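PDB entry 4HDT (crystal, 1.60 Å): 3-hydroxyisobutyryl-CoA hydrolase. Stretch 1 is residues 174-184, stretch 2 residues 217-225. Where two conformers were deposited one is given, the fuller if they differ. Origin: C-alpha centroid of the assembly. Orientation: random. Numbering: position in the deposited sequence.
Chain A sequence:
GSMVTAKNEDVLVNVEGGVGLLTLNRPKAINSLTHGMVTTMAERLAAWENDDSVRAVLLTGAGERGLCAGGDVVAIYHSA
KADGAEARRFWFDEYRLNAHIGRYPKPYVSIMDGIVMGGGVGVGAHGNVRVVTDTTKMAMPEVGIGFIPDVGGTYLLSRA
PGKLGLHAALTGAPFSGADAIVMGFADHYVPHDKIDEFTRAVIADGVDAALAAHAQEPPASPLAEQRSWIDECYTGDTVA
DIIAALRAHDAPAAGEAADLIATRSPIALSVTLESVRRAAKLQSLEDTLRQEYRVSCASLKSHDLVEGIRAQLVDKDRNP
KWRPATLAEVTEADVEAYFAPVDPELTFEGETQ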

# COMPACT_ATOMS: atom_id res chain seq x y z
N PRO A 174 -9.94 0.72 6.00
CA PRO A 174 -10.08 -0.22 4.91
C PRO A 174 -11.21 0.09 3.93
O PRO A 174 -12.27 0.69 4.30
CB PRO A 174 -10.32 -1.55 5.61
CG PRO A 174 -10.94 -1.18 6.90
CD PRO A 174 -10.42 0.18 7.28
N PHE A 175 -11.00 -0.35 2.70
CA PHE A 175 -12.00 -0.26 1.62
C PHE A 175 -12.11 -1.61 0.88
O PHE A 175 -11.25 -2.48 1.04
CB PHE A 175 -11.67 0.93 0.67
CG PHE A 175 -10.26 0.98 0.13
CD1 PHE A 175 -9.91 0.32 -1.03
CD2 PHE A 175 -9.29 1.74 0.80
CE1 PHE A 175 -8.61 0.41 -1.55
CE2 PHE A 175 -7.99 1.82 0.32
CZ PHE A 175 -7.66 1.15 -0.87
N SER A 176 -13.20 -1.81 0.15
CA SER A 176 -13.53 -3.11 -0.44
C SER A 176 -12.84 -3.35 -1.77
O SER A 176 -12.21 -2.43 -2.30
CB SER A 176 -15.05 -3.21 -0.64
OG SER A 176 -15.43 -2.33 -1.70
N GLY A 177 -13.03 -4.54 -2.33
CA GLY A 177 -12.58 -4.82 -3.68
C GLY A 177 -13.18 -3.87 -4.71
O GLY A 177 -12.46 -3.35 -5.55
N ALA A 178 -14.48 -3.62 -4.60
CA ALA A 178 -15.14 -2.75 -5.58
C ALA A 178 -14.58 -1.33 -5.45
O ALA A 178 -14.36 -0.66 -6.46
CB ALA A 178 -16.65 -2.76 -5.35
N ASP A 179 -14.34 -0.90 -4.22
CA ASP A 179 -13.76 0.41 -3.94
C ASP A 179 -12.37 0.45 -4.56
O ASP A 179 -11.96 1.45 -5.11
CB ASP A 179 -13.61 0.66 -2.45
CG ASP A 179 -14.93 0.73 -1.68
OD1 ASP A 179 -15.98 1.11 -2.28
OD2 ASP A 179 -14.90 0.43 -0.46
N ALA A 180 -11.59 -0.63 -4.39
CA ALA A 180 -10.22 -0.66 -4.94
C ALA A 180 -10.22 -0.48 -6.44
O ALA A 180 -9.33 0.22 -6.99
CB ALA A 180 -9.52 -1.95 -4.54
N ILE A 181 -11.17 -1.08 -7.13
CA ILE A 181 -11.26 -0.91 -8.59
C ILE A 181 -11.61 0.55 -8.90
O ILE A 181 -11.00 1.18 -9.79
CB ILE A 181 -12.26 -1.90 -9.19
CG1 ILE A 181 -11.73 -3.34 -8.99
CG2 ILE A 181 -12.52 -1.61 -10.67
CD1 ILE A 181 -12.76 -4.41 -9.32
N VAL A 182 -12.57 1.13 -8.18
CA VAL A 182 -12.92 2.54 -8.39
C VAL A 182 -11.69 3.47 -8.17
O VAL A 182 -11.47 4.43 -8.91
CB VAL A 182 -14.12 2.93 -7.47
CG1 VAL A 182 -14.21 4.43 -7.25
CG2 VAL A 182 -15.40 2.32 -8.02
N MET A 183 -10.85 3.12 -7.19
CA MET A 183 -9.74 4.00 -6.86
C MET A 183 -8.50 3.76 -7.73
O MET A 183 -7.55 4.52 -7.61
CB MET A 183 -9.41 3.97 -5.38
CG MET A 183 -10.31 4.93 -4.57
SD MET A 183 -9.53 5.30 -2.98
CE MET A 183 -9.66 3.62 -2.44
N GLY A 184 -8.54 2.76 -8.61
CA GLY A 184 -7.40 2.52 -9.49
C GLY A 184 -6.33 1.67 -8.86
O GLY A 184 -5.21 1.61 -9.35
N GLU A 217 -18.78 -8.56 -12.86
CA GLU A 217 -19.04 -7.16 -12.52
C GLU A 217 -18.94 -6.98 -11.01
O GLU A 217 -19.55 -7.74 -10.26
CB GLU A 217 -20.43 -6.73 -12.98
N PRO A 218 -18.16 -5.98 -10.55
CA PRO A 218 -18.09 -5.79 -9.12
C PRO A 218 -19.40 -5.29 -8.56
O PRO A 218 -20.17 -4.67 -9.28
CB PRO A 218 -16.98 -4.74 -8.91
CG PRO A 218 -16.61 -4.26 -10.27
CD PRO A 218 -17.20 -5.16 -11.29
N PRO A 219 -19.62 -5.52 -7.27
CA PRO A 219 -20.80 -4.89 -6.70
C PRO A 219 -20.59 -3.39 -6.51
O PRO A 219 -19.52 -2.82 -6.79
CB PRO A 219 -20.95 -5.59 -5.37
CG PRO A 219 -19.58 -5.99 -4.99
CD PRO A 219 -18.85 -6.27 -6.27
N ALA A 220 -21.67 -2.73 -6.12
CA ALA A 220 -21.64 -1.33 -5.75
C ALA A 220 -20.48 -0.99 -4.81
O ALA A 220 -20.20 -1.70 -3.86
CB ALA A 220 -22.96 -0.98 -5.08
N SER A 221 -19.77 0.10 -5.13
CA SER A 221 -18.69 0.66 -4.32
C SER A 221 -19.27 1.65 -3.29
O SER A 221 -19.76 2.71 -3.65
CB SER A 221 -17.65 1.36 -5.20
OG SER A 221 -16.79 2.24 -4.49
N PRO A 222 -19.21 1.32 -2.00
CA PRO A 222 -19.66 2.33 -1.04
C PRO A 222 -18.79 3.57 -1.05
O PRO A 222 -19.27 4.67 -0.84
CB PRO A 222 -19.55 1.60 0.31
CG PRO A 222 -19.37 0.17 -0.00
CD PRO A 222 -18.74 0.09 -1.34
N LEU A 223 -17.50 3.43 -1.34
CA LEU A 223 -16.69 4.62 -1.41
C LEU A 223 -17.14 5.57 -2.52
O LEU A 223 -17.17 6.80 -2.34
CB LEU A 223 -15.19 4.24 -1.57
CG LEU A 223 -14.20 5.14 -0.89
CD1 LEU A 223 -14.57 5.45 0.54
CD2 LEU A 223 -12.85 4.43 -0.92
N ALA A 224 -17.44 5.03 -3.70
CA ALA A 224 -17.96 5.83 -4.80
C ALA A 224 -19.22 6.59 -4.41
O ALA A 224 -19.38 7.73 -4.80
CB ALA A 224 -18.22 4.99 -6.04
N GLU A 225 -20.09 5.96 -3.66
CA GLU A 225 -21.30 6.65 -3.19
C GLU A 225 -21.01 7.78 -2.20
O GLU A 225 -21.88 8.66 -2.03
CB GLU A 225 -22.25 5.64 -2.56
CG GLU A 225 -22.74 4.62 -3.56
CD GLU A 225 -23.89 3.77 -3.05
OE1 GLU A 225 -24.38 4.04 -1.93
OE2 GLU A 225 -24.31 2.84 -3.77
O HOH W 1 -18.10 -3.32 -2.07

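Phe 175 is buried, and its CA-to-CB bond points toward stretch 2, but the ring leads away. Its CB lies 4.0 Å from Leu 223 CD2, an apolar contact.

Ser 176 is the N-cap of the helix that begins at Gly 177. Its OG accepts a hydrogen bond from Asp 179 N (3.1 Å). In return, Ser 176 N donates to Asp 179 OD2 (2.9 Å), so backbone and side chain are paired both ways across the first turn. A water bridges the stretches here: it is 2.9 Å from Ser 176 OG and donates to Ala 220 O at 3.2 Å.

Ala 178 points toward stretch 2. Its small side chain fits closely against the backbone, with CB 3.2 Å from Pro 219 O.

Asp 179 is the polar centre of the contact. Its CA is 5.0 Å from Ser 221 CA, the nearest such pair. OD1 accepts two hydrogen bonds, from Ser 221 OG (2.6 Å) and from Leu 223 N (2.9 Å). Pro 222 N is also near OD1, at 3.2 Å, but has no hydrogen to share. Ser 221 OG in turn accepts from Ala 224 N (3.0 Å), capping the weakly bonded helix of stretch 2. The carboxylate thus links the starts of two helices, OD2 serving its own and OD1 the other.

Ala 180 points away and makes no contact. Ile 181 CD1 packs on Pro 218 CG at 4.0 Å. One residue on, Val 182 places CG2 3.7 Å from Ser 221 CB and CG1 4.2 Å from Ala 224 CB.

Met 183 starts sideways, but its end comes nearer: CE reaches Leu 223 CD2 at 3.6 Å. That methyl therefore touches both Phe 175 and Met 183. Gly 184, with positive phi, closes the helix in a Schellman motif.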